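Local coordinates for protein enoyl-CoA hydratase (PDB 3OC7) that probably catalyses the hydration of enoyl-CoA thioesters in fatty acid metabolism, as a trimeric member of the crotonase family, at residues A[45-50]-A[102-107]; A[66-71]-A[124-129]; A[96-101]-A[155-160]; A[176-179]-A[185-188]. All coordinates share one frame; numbering follows the deposited sequence.

Contact 1 of 4, residues A[45-50]-A[102-107]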
loop_
_atom_site.group_PDB
_atom_site.type_symbol
_atom_site.label_atom_id
_atom_site.label_comp_id
_atom_site.label_asym_id
_atom_site.label_seq_id
_atom_site.Cartn_x
_atom_site.Cartn_y
_atom_site.Cartn_z
ATOM N N GLN A 45 24.650 9.094 -19.405
ATOM C CA GLN A 45 24.807 9.308 -20.853
ATOM C C GLN A 45 24.004 8.275 -21.666
ATOM O O GLN A 45 23.376 8.620 -22.680
ATOM C CB GLN A 45 26.293 9.310 -21.265
ATOM C CG GLN A 45 26.557 9.748 -22.726
ATOM C CD GLN A 45 26.009 11.151 -23.047
ATOM O OE1 GLN A 45 26.334 12.129 -22.367
ATOM N NE2 GLN A 45 25.171 11.247 -24.073
ATOM N N GLY A 46 23.979 7.021 -21.189
ATOM C CA GLY A 46 23.173 5.978 -21.854
ATOM C C GLY A 46 21.672 6.248 -21.871
ATOM O O GLY A 46 20.988 6.016 -22.884
ATOM N N LEU A 47 21.138 6.712 -20.742
ATOM C CA LEU A 47 19.731 7.125 -20.663
ATOM C C LEU A 47 19.414 8.297 -21.602
ATOM O O LEU A 47 18.348 8.318 -22.237
ATOM C CB LEU A 47 19.332 7.455 -19.205
ATOM C CG LEU A 47 19.279 6.301 -18.185
ATOM C CD1 LEU A 47 19.362 6.794 -16.713
ATOM C CD2 LEU A 47 18.030 5.416 -18.411
ATOM N N ARG A 48 20.348 9.244 -21.717
ATOM C CA ARG A 48 20.176 10.384 -22.622
ATOM C C ARG A 48 20.171 9.917 -24.095
ATOM O O ARG A 48 19.311 10.346 -24.889
ATOM C CB ARG A 48 21.267 11.433 -22.352
ATOM C CG ARG A 48 21.012 12.790 -22.996
ATOM C CD ARG A 48 21.937 13.884 -22.462
ATOM N NE ARG A 48 21.842 14.123 -21.014
ATOM C CZ ARG A 48 20.915 14.879 -20.424
ATOM N NH1 ARG A 48 20.932 15.037 -19.105
ATOM N NH2 ARG A 48 19.975 15.481 -21.139
ATOM N N ASP A 49 21.100 9.025 -24.450
ATOM C CA ASP A 49 21.181 8.497 -25.824
ATOM C C ASP A 49 19.897 7.746 -26.220
ATOM O O ASP A 49 19.402 7.902 -27.339
ATOM C CB ASP A 49 22.407 7.585 -25.996
ATOM C CG ASP A 49 23.742 8.347 -25.989
ATOM O OD1 ASP A 49 23.763 9.588 -26.198
ATOM O OD2 ASP A 49 24.784 7.677 -25.786
ATOM N N ALA A 50 19.356 6.935 -25.305
ATOM C CA ALA A 50 18.069 6.267 -25.549
ATOM C C ALA A 50 16.895 7.236 -25.769
ATOM O O ALA A 50 16.129 7.064 -26.723
ATOM C CB ALA A 50 17.745 5.285 -24.415
ATOM N N ARG A 102 16.715 9.696 -9.631
ATOM C CA ARG A 102 15.812 10.727 -10.169
ATOM C C ARG A 102 15.796 10.788 -11.726
ATOM O O ARG A 102 14.727 10.997 -12.327
ATOM C CB ARG A 102 16.094 12.117 -9.546
ATOM C CG ARG A 102 14.992 13.155 -9.838
ATOM C CD ARG A 102 15.063 14.455 -9.007
ATOM N NE ARG A 102 13.837 15.243 -9.221
ATOM C CZ ARG A 102 13.259 16.043 -8.332
ATOM N NH1 ARG A 102 13.780 16.223 -7.114
ATOM N NH2 ARG A 102 12.142 16.686 -8.677
ATOM N N ALA A 103 16.956 10.582 -12.363
ATOM C CA ALA A 103 17.051 10.529 -13.839
ATOM C C ALA A 103 16.202 9.382 -14.426
ATOM O O ALA A 103 15.505 9.555 -15.437
ATOM C CB ALA A 103 18.513 10.420 -14.315
ATOM N N ILE A 104 16.240 8.212 -13.769
ATOM C CA ILE A 104 15.427 7.054 -14.192
ATOM C C ILE A 104 13.923 7.395 -14.028
ATOM O O ILE A 104 13.114 7.193 -14.952
ATOM C CB ILE A 104 15.811 5.751 -13.391
ATOM C CG1 ILE A 104 17.241 5.290 -13.724
ATOM C CG2 ILE A 104 14.783 4.614 -13.638
ATOM C CD1 ILE A 104 17.779 4.235 -12.784
ATOM N N VAL A 105 13.543 7.931 -12.862
ATOM C CA VAL A 105 12.138 8.274 -12.567
ATOM C C VAL A 105 11.557 9.373 -13.506
ATOM O O VAL A 105 10.364 9.289 -13.891
ATOM C CB VAL A 105 11.943 8.615 -11.051
ATOM C CG1 VAL A 105 10.497 9.001 -10.747
ATOM C CG2 VAL A 105 12.310 7.430 -10.174
ATOM N N GLU A 106 12.382 10.357 -13.901
ATOM C CA GLU A 106 11.946 11.494 -14.759
ATOM C C GLU A 106 11.839 11.166 -16.266
ATOM O O GLU A 106 11.253 11.949 -17.028
ATOM C CB GLU A 106 12.860 12.734 -14.567
ATOM C CG GLU A 106 12.658 13.463 -13.225
ATOM C CD GLU A 106 13.600 14.668 -13.024
ATOM O OE1 GLU A 106 14.664 14.715 -13.665
ATOM O OE2 GLU A 106 13.286 15.553 -12.199
ATOM N N SER A 107 12.449 10.062 -16.710
ATOM C CA SER A 107 12.546 9.754 -18.168
ATOM C C SER A 107 11.173 9.604 -18.865
ATOM O O SER A 107 10.240 9.065 -18.275
ATOM C CB SER A 107 13.358 8.462 -18.367
ATOM O OG SER A 107 13.533 8.122 -19.753
HETATM O O HOH W 1 16.052 8.776 -20.377
#
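Leu47 meets Ala103 and Ile104 through aliphatic branches alone, with no flat group of either segment taking part; two pairs of flat groups, Arg102-Glu106 and Gln45-Asp49, lie on the flanks, each within its own helix. On the 102-107 side, Glu106 OE2 is approached from above its carboxylate plane, 58° out of it, by Arg102 NE at 3.0 Å, a salt bridge one turn apart with the carboxylate oxygen tilted a little from the guanidinium plane. Arg102 has a second acidic partner in Asp231 of helix 212-245. On the 45-50 side, Asp49 OD1 is likewise met from above its carboxylate by Gln45 NE2 at 3.0 Å, here with the acceptor lying in the amide plane of Gln45.

The direct contact rests on one methyl. Leu47 CD1 reaches Ile104 CG1 at 4.0 Å and, more loosely, Ala103 CB at 4.4 Å, the Leu47 and Ile104 side chains running obliquely to each other. Leu47 places CG opposite its carbonyl carbon (chi1 -68°), which directs CD1 toward helix 86-106. The nearest backbones, at Leu47 and Ile104, remain 7.8 Å apart between their CA atoms.

A water makes the polar link: it donates to Leu47 O at 3.0 Å and hydrogen-bonds Ser107 OG at 2.7 Å. Ser107 OG also bonds Leu109 N, so the hydroxyl has a second partner just along the chain.

The contact joins helices 37-52 and 86-106, and Leu47 also packs on Leu24 of strand 21-26. With 115 Å² buried and no direct hydrogen bond, the chemistry implies a small apolar junction, supplemented by one water between a helix carbonyl and a serine hydroxyl.

Contact 2 of 4, residues A[66-71]-A[124-129]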
loop_
_atom_site.group_PDB
_atom_site.type_symbol
_atom_site.label_atom_id
_atom_site.label_comp_id
_atom_site.label_asym_id
_atom_site.label_seq_id
_atom_site.Cartn_x
_atom_site.Cartn_y
_atom_site.Cartn_z
ATOM N N GLY A 66 27.584 -12.599 -11.720
ATOM C CA GLY A 66 26.695 -13.177 -10.703
ATOM C C GLY A 66 26.077 -12.197 -9.713
ATOM O O GLY A 66 25.271 -12.606 -8.861
ATOM N N THR A 67 26.469 -10.921 -9.809
ATOM C CA THR A 67 25.946 -9.832 -8.959
ATOM C C THR A 67 25.342 -8.729 -9.858
ATOM O O THR A 67 26.011 -8.204 -10.775
ATOM C CB THR A 67 27.070 -9.256 -8.018
ATOM O OG1 THR A 67 27.494 -10.259 -7.091
ATOM C CG2 THR A 67 26.605 -8.009 -7.224
ATOM N N PHE A 68 24.075 -8.371 -9.601
ATOM C CA PHE A 68 23.432 -7.219 -10.283
ATOM C C PHE A 68 24.150 -5.911 -9.919
ATOM O O PHE A 68 24.636 -5.189 -10.823
ATOM C CB PHE A 68 21.907 -7.151 -9.972
ATOM C CG PHE A 68 21.212 -5.879 -10.484
ATOM C CD1 PHE A 68 20.914 -4.832 -9.601
ATOM C CD2 PHE A 68 20.861 -5.729 -11.833
ATOM C CE1 PHE A 68 20.284 -3.661 -10.039
ATOM C CE2 PHE A 68 20.209 -4.548 -12.290
ATOM C CZ PHE A 68 19.933 -3.509 -11.372
ATOM N N CYS A 69 24.234 -5.633 -8.609
ATOM C CA CYS A 69 24.919 -4.452 -8.035
ATOM C C CYS A 69 25.008 -4.577 -6.512
ATOM O O CYS A 69 23.997 -4.763 -5.846
ATOM C CB CYS A 69 24.190 -3.138 -8.402
ATOM S SG CYS A 69 24.915 -1.588 -7.716
ATOM N N ALA A 70 26.219 -4.437 -5.960
ATOM C CA ALA A 70 26.407 -4.621 -4.510
ATOM C C ALA A 70 26.619 -3.325 -3.723
ATOM O O ALA A 70 26.944 -3.368 -2.525
ATOM C CB ALA A 70 27.527 -5.601 -4.225
ATOM N N GLY A 71 26.434 -2.190 -4.391
ATOM C CA GLY A 71 26.442 -0.888 -3.714
ATOM C C GLY A 71 27.596 0.013 -4.098
ATOM O O GLY A 71 28.107 -0.056 -5.219
ATOM N N PHE A 124 19.737 -1.708 -4.314
ATOM C CA PHE A 124 18.283 -1.668 -4.034
ATOM C C PHE A 124 17.645 -0.398 -4.616
ATOM O O PHE A 124 16.492 -0.419 -5.071
ATOM C CB PHE A 124 18.000 -1.702 -2.522
ATOM C CG PHE A 124 17.969 -3.082 -1.901
ATOM C CD1 PHE A 124 19.132 -3.637 -1.365
ATOM C CD2 PHE A 124 16.771 -3.781 -1.757
ATOM C CE1 PHE A 124 19.097 -4.901 -0.743
ATOM C CE2 PHE A 124 16.718 -5.058 -1.141
ATOM C CZ PHE A 124 17.896 -5.626 -0.653
ATOM N N GLY A 125 18.385 0.714 -4.581
ATOM C CA GLY A 125 17.875 1.999 -5.093
ATOM C C GLY A 125 17.638 2.000 -6.601
ATOM O O GLY A 125 16.650 2.583 -7.060
ATOM N N LEU A 126 18.523 1.339 -7.362
ATOM C CA LEU A 126 18.297 1.113 -8.809
ATOM C C LEU A 126 17.051 0.269 -9.085
ATOM O O LEU A 126 16.214 0.649 -9.935
ATOM C CB LEU A 126 19.519 0.460 -9.493
ATOM C CG LEU A 126 20.823 1.248 -9.588
ATOM C CD1 LEU A 126 21.849 0.493 -10.458
ATOM C CD2 LEU A 126 20.600 2.658 -10.101
ATOM N N VAL A 127 16.918 -0.861 -8.367
ATOM C CA VAL A 127 15.733 -1.730 -8.506
ATOM C C VAL A 127 14.440 -0.933 -8.195
ATOM O O VAL A 127 13.445 -1.027 -8.942
ATOM C CB VAL A 127 15.857 -3.027 -7.605
ATOM C CG1 VAL A 127 14.578 -3.876 -7.664
ATOM C CG2 VAL A 127 17.112 -3.878 -7.989
ATOM N N GLY A 128 14.438 -0.191 -7.082
ATOM C CA GLY A 128 13.282 0.654 -6.717
ATOM C C GLY A 128 12.899 1.736 -7.728
ATOM O O GLY A 128 11.694 1.970 -7.970
ATOM N N ALA A 129 13.901 2.348 -8.377
ATOM C CA ALA A 129 13.660 3.446 -9.353
ATOM C C ALA A 129 13.024 2.975 -10.670
ATOM O O ALA A 129 12.287 3.742 -11.312
ATOM C CB ALA A 129 14.969 4.234 -9.637
#
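Phe68 supplies the apolar contact, using a single ring corner against two residues of helix 123-129. CE1 lies 3.8 Å from Val127 CG2, which approaches obliquely, and 4.2 Å from Leu126 CB, which sits at the ring edge near its plane. With CG opposite the backbone N (chi1 172°), the ring extends from the corner of the chain at Phe68 towards the helix. Its environment is completed by Val119 and Ile115, and Ile115 also touches Val127, so strands 118-120 and 111-115 contribute to the same hydrophobic cluster.

No hydrogen bond joins the two segments, and several of their backbone groups find partners elsewhere. Phe68 bonds to His118 and Cys69 to Arg120, the pairing expected of parallel strands 67-69 and 118-120, while Thr67 O accepts from Asn33 ND2. Along the helix, Gly128 N donates to Phe124 O at 2.9 Å. Val127 O, by contrast, accepts from Arg166 of the second subunit, tying this helix to the trimer.

A strand turning a corner beside a buried helix at the centre of the chain belongs to the crotonase fold, whose relatives build their oxyanion hole from a peptide N-H after the strand corner and one at the start of the helix, probably here too.

Contact 3 of 4, residues A[96-101]-A[155-160]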
loop_
_atom_site.group_PDB
_atom_site.type_symbol
_atom_site.label_atom_id
_atom_site.label_comp_id
_atom_site.label_asym_id
_atom_site.label_seq_id
_atom_site.Cartn_x
_atom_site.Cartn_y
_atom_site.Cartn_z
ATOM N N GLU A 96 24.810 12.028 -5.318
ATOM C CA GLU A 96 24.998 11.385 -6.615
ATOM C C GLU A 96 24.088 10.149 -6.837
ATOM O O GLU A 96 23.565 9.940 -7.955
ATOM C CB GLU A 96 26.495 11.102 -6.856
ATOM C CG GLU A 96 27.266 12.411 -7.169
ATOM C CD GLU A 96 28.783 12.302 -7.058
ATOM O OE1 GLU A 96 29.296 11.204 -6.758
ATOM O OE2 GLU A 96 29.466 13.340 -7.275
ATOM N N MET A 97 23.872 9.355 -5.780
ATOM C CA MET A 97 22.901 8.262 -5.824
ATOM C C MET A 97 21.461 8.763 -6.042
ATOM O O MET A 97 20.746 8.225 -6.903
ATOM C CB MET A 97 23.003 7.374 -4.567
ATOM C CG MET A 97 22.161 6.084 -4.644
ATOM S SD MET A 97 22.632 5.063 -6.075
ATOM C CE MET A 97 21.255 3.932 -6.214
ATOM N N ALA A 98 21.044 9.794 -5.300
ATOM C CA ALA A 98 19.721 10.412 -5.498
ATOM C C ALA A 98 19.514 10.949 -6.922
ATOM O O ALA A 98 18.444 10.735 -7.528
ATOM C CB ALA A 98 19.479 11.515 -4.455
ATOM N N ALA A 99 20.535 11.605 -7.488
ATOM C CA ALA A 99 20.424 12.150 -8.849
ATOM C C ALA A 99 20.291 11.081 -9.953
ATOM O O ALA A 99 19.575 11.292 -10.947
ATOM C CB ALA A 99 21.602 13.094 -9.140
ATOM N N LEU A 100 20.959 9.939 -9.761
ATOM C CA LEU A 100 20.833 8.810 -10.683
ATOM C C LEU A 100 19.439 8.189 -10.627
ATOM O O LEU A 100 18.827 7.937 -11.675
ATOM C CB LEU A 100 21.947 7.764 -10.459
ATOM C CG LEU A 100 21.879 6.486 -11.318
ATOM C CD1 LEU A 100 21.974 6.809 -12.823
ATOM C CD2 LEU A 100 22.988 5.523 -10.866
ATOM N N MET A 101 18.950 7.934 -9.419
ATOM C CA MET A 101 17.567 7.448 -9.259
ATOM C C MET A 101 16.540 8.400 -9.873
ATOM O O MET A 101 15.613 7.970 -10.589
ATOM C CB MET A 101 17.245 7.186 -7.774
ATOM C CG MET A 101 18.061 6.031 -7.116
ATOM S SD MET A 101 17.453 5.607 -5.447
ATOM C CE MET A 101 17.632 7.211 -4.612
ATOM N N ILE A 155 18.260 5.143 -0.155
ATOM C CA ILE A 155 17.449 4.203 -0.953
ATOM C C ILE A 155 15.946 4.184 -0.560
ATOM O O ILE A 155 15.103 3.707 -1.338
ATOM C CB ILE A 155 18.050 2.773 -1.014
ATOM C CG1 ILE A 155 18.068 2.101 0.362
ATOM C CG2 ILE A 155 19.461 2.776 -1.651
ATOM C CD1 ILE A 155 18.683 0.702 0.356
ATOM N N SER A 156 15.630 4.719 0.631
ATOM C CA SER A 156 14.236 4.906 1.096
ATOM C C SER A 156 13.372 5.752 0.135
ATOM O O SER A 156 12.139 5.588 0.086
ATOM C CB SER A 156 14.180 5.481 2.532
ATOM O OG SER A 156 14.638 4.552 3.521
ATOM N N LEU A 157 14.018 6.637 -0.635
ATOM C CA LEU A 157 13.335 7.488 -1.632
ATOM C C LEU A 157 12.499 6.697 -2.678
ATOM O O LEU A 157 11.432 7.161 -3.100
ATOM C CB LEU A 157 14.340 8.415 -2.354
ATOM C CG LEU A 157 14.981 9.538 -1.532
ATOM C CD1 LEU A 157 16.162 10.162 -2.296
ATOM C CD2 LEU A 157 13.942 10.586 -1.117
ATOM N N THR A 158 13.009 5.518 -3.073
ATOM C CA THR A 158 12.275 4.609 -3.996
ATOM C C THR A 158 11.718 3.320 -3.348
ATOM O O THR A 158 10.760 2.748 -3.893
ATOM C CB THR A 158 13.105 4.252 -5.282
ATOM O OG1 THR A 158 14.309 3.544 -4.928
ATOM C CG2 THR A 158 13.412 5.514 -6.137
ATOM N N LEU A 159 12.281 2.867 -2.215
ATOM C CA LEU A 159 11.740 1.683 -1.503
ATOM C C LEU A 159 10.442 1.938 -0.725
ATOM O O LEU A 159 9.493 1.119 -0.787
ATOM C CB LEU A 159 12.787 1.056 -0.555
ATOM C CG LEU A 159 14.048 0.439 -1.173
ATOM C CD1 LEU A 159 14.836 -0.269 -0.078
ATOM C CD2 LEU A 159 13.723 -0.509 -2.324
ATOM N N LEU A 160 10.370 3.046 0.012
ATOM C CA LEU A 160 9.179 3.275 0.861
ATOM C C LEU A 160 7.847 3.515 0.100
ATOM O O LEU A 160 6.792 3.094 0.603
ATOM C CB LEU A 160 9.433 4.313 1.973
ATOM C CG LEU A 160 10.535 3.955 2.991
ATOM C CD1 LEU A 160 10.645 5.068 4.040
ATOM C CD2 LEU A 160 10.337 2.577 3.663
#
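Met101 and Leu157 cross at about a right angle, and the rotamers of both decide how they meet. Met101 leaves helix 86-106 with CG opposite the carbonyl carbon, extends at chi2, then bends at chi3 (-58°), a kink that brings CE to Leu157 CD1 at 4.0 Å and also to Leu157 CB at 4.2 Å. Leu157 has its CG opposite its own carbonyl carbon (chi1 -69°), and its CD1 is shared: it touches Ala98 CB at 4.2 Å, one turn back along the helix from Met101.

Thr158 receives the sulfur instead of the methyl. Its OG1 stands between the backbone N and the carbonyl carbon (chi1 62°), 3.8 Å from Met101 SD, while Thr158 CG2 is 4.1 Å from the same sulfur. The hydroxyl also makes a weak hydrogen bond to Gly125 O.

Helix 86-106 is thus packed against the short helix 156-159, with helices 123-129 and 212-245 alongside. All four touching residues are buried, and no hydrogen bond spans the segments. Cohesion therefore comes from dispersion: CE packs against Leu157 while the polarisable sulfur lies beside the Thr158 hydroxyl and methyl, and that buried hydroxyl gains some compensation from its weak bond to a helix carbonyl.

Contact 4 of 4, residues A[176-179]-A[185-188]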
loop_
_atom_site.group_PDB
_atom_site.type_symbol
_atom_site.label_atom_id
_atom_site.label_comp_id
_atom_site.label_asym_id
_atom_site.label_seq_id
_atom_site.Cartn_x
_atom_site.Cartn_y
_atom_site.Cartn_z
ATOM N N GLU A 176 17.453 -10.033 7.376
ATOM C CA GLU A 176 17.287 -11.378 6.769
ATOM C C GLU A 176 17.502 -11.388 5.238
ATOM O O GLU A 176 17.086 -10.443 4.531
ATOM C CB GLU A 176 15.879 -11.932 7.045
ATOM C CG GLU A 176 15.550 -12.326 8.498
ATOM C CD GLU A 176 14.047 -12.437 8.758
ATOM O OE1 GLU A 176 13.347 -11.396 8.789
ATOM O OE2 GLU A 176 13.549 -13.575 8.942
ATOM N N LYS A 177 18.123 -12.463 4.736
ATOM C CA LYS A 177 18.237 -12.712 3.299
ATOM C C LYS A 177 16.954 -13.355 2.748
ATOM O O LYS A 177 16.371 -14.240 3.395
ATOM C CB LYS A 177 19.433 -13.636 3.020
ATOM C CG LYS A 177 19.818 -13.747 1.538
ATOM C CD LYS A 177 20.912 -14.800 1.294
ATOM C CE LYS A 177 22.238 -14.400 1.885
ATOM N NZ LYS A 177 23.213 -15.524 1.748
ATOM N N PHE A 178 16.537 -12.944 1.549
ATOM C CA PHE A 178 15.335 -13.499 0.888
ATOM C C PHE A 178 15.464 -13.666 -0.644
ATOM O O PHE A 178 16.411 -13.133 -1.242
ATOM C CB PHE A 178 14.057 -12.718 1.296
ATOM C CG PHE A 178 14.085 -11.218 0.982
ATOM C CD1 PHE A 178 14.681 -10.306 1.872
ATOM C CD2 PHE A 178 13.493 -10.718 -0.188
ATOM C CE1 PHE A 178 14.688 -8.943 1.609
ATOM C CE2 PHE A 178 13.505 -9.340 -0.462
ATOM C CZ PHE A 178 14.098 -8.460 0.436
ATOM N N ASP A 179 14.523 -14.406 -1.254
ATOM C CA ASP A 179 14.580 -14.773 -2.695
ATOM C C ASP A 179 13.615 -13.968 -3.607
ATOM O O ASP A 179 12.905 -13.066 -3.125
ATOM C CB ASP A 179 14.410 -16.300 -2.893
ATOM C CG ASP A 179 13.027 -16.825 -2.422
ATOM O OD1 ASP A 179 12.073 -16.031 -2.275
ATOM O OD2 ASP A 179 12.881 -18.059 -2.205
ATOM N N GLU A 185 6.152 -10.862 -3.617
ATOM C CA GLU A 185 5.115 -10.748 -2.569
ATOM C C GLU A 185 5.076 -9.374 -1.867
ATOM O O GLU A 185 3.966 -8.843 -1.609
ATOM C CB GLU A 185 5.258 -11.869 -1.509
ATOM C CG GLU A 185 4.881 -13.294 -1.981
ATOM C CD GLU A 185 5.360 -14.416 -1.051
ATOM O OE1 GLU A 185 5.768 -14.144 0.101
ATOM O OE2 GLU A 185 5.325 -15.597 -1.483
ATOM N N ILE A 186 6.255 -8.799 -1.584
ATOM C CA ILE A 186 6.373 -7.557 -0.791
ATOM C C ILE A 186 6.414 -6.238 -1.604
ATOM O O ILE A 186 6.364 -5.137 -1.010
ATOM C CB ILE A 186 7.589 -7.610 0.200
ATOM C CG1 ILE A 186 8.938 -7.565 -0.537
ATOM C CG2 ILE A 186 7.486 -8.855 1.102
ATOM C CD1 ILE A 186 10.178 -7.411 0.389
ATOM N N GLY A 187 6.538 -6.333 -2.934
ATOM C CA GLY A 187 6.547 -5.129 -3.785
ATOM C C GLY A 187 7.938 -4.664 -4.213
ATOM O O GLY A 187 8.060 -3.639 -4.921
ATOM N N LEU A 188 9.000 -5.391 -3.830
ATOM C CA LEU A 188 10.373 -5.000 -4.250
ATOM C C LEU A 188 10.588 -5.194 -5.768
ATOM O O LEU A 188 11.281 -4.381 -6.413
ATOM C CB LEU A 188 11.449 -5.738 -3.438
ATOM C CG LEU A 188 12.917 -5.449 -3.814
ATOM C CD1 LEU A 188 13.278 -3.956 -3.673
ATOM C CD2 LEU A 188 13.880 -6.290 -2.998
#
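Phe178 CG and Ile186 CG1 both stand between the backbone N and the carbonyl carbon of their residues (chi1 58° and 69°), and from these positions the two side chains reach towards each other from opposite directions. Leu188 uses a different rotamer, with CG opposite the backbone N; its side chain crosses that of Phe178 obliquely, with CD2 at the ring edge, near its plane. The two methyls share the CE2-CZ bond of Phe178. CE2 is 3.9 Å from Ile186 CD1 and 4.0 Å from Leu188 CD2; CZ lies 4.1 Å from each of the same two methyls. Ile186 CD1 comes in obliquely to the ring.

Both ends of helix 180-186 are capped. Asp179 is the N-cap, with OD1 accepting from Arg182 N. At the far end Gly187, with positive phi, forms a Schellman motif, and just past it Leu188 joins Ile186 against the ring.

Tyr171 of helix 165-174 meets the Phe178 ring, their planes at about 40°. The loop at Phe178 pairs by backbone hydrogen bonding with Phe141 of strand 140-142, the helix packs through Ile186 on Ala167 of helix 165-174, and the turn after it bonds the second subunit, where Arg166 donates to Gly187 O and Leu188 O.

Contacts 2 and 3 are fully buried near the middle of the chain and touch each other through Gly125 and Thr158. Contact 4 is buried but about 15 Å from the chain centre, while contact 1 is only partly buried. Contacts 1 and 3 share helix 86-106, and that helix also meets helix 123-129 of contact 2, as where Ile104 CG2 packs on Ala129 O. Contacts 2 and 4 set an aromatic ring against aliphatic groups at different depths, contact 3 a thioether against methyls and a hydroxyl, and contact 1 is aliphatic with a water bridge at a partly exposed site. Contacts 2 and 4 both reach Arg166 of the second subunit, whereas no other chain touches contact 1.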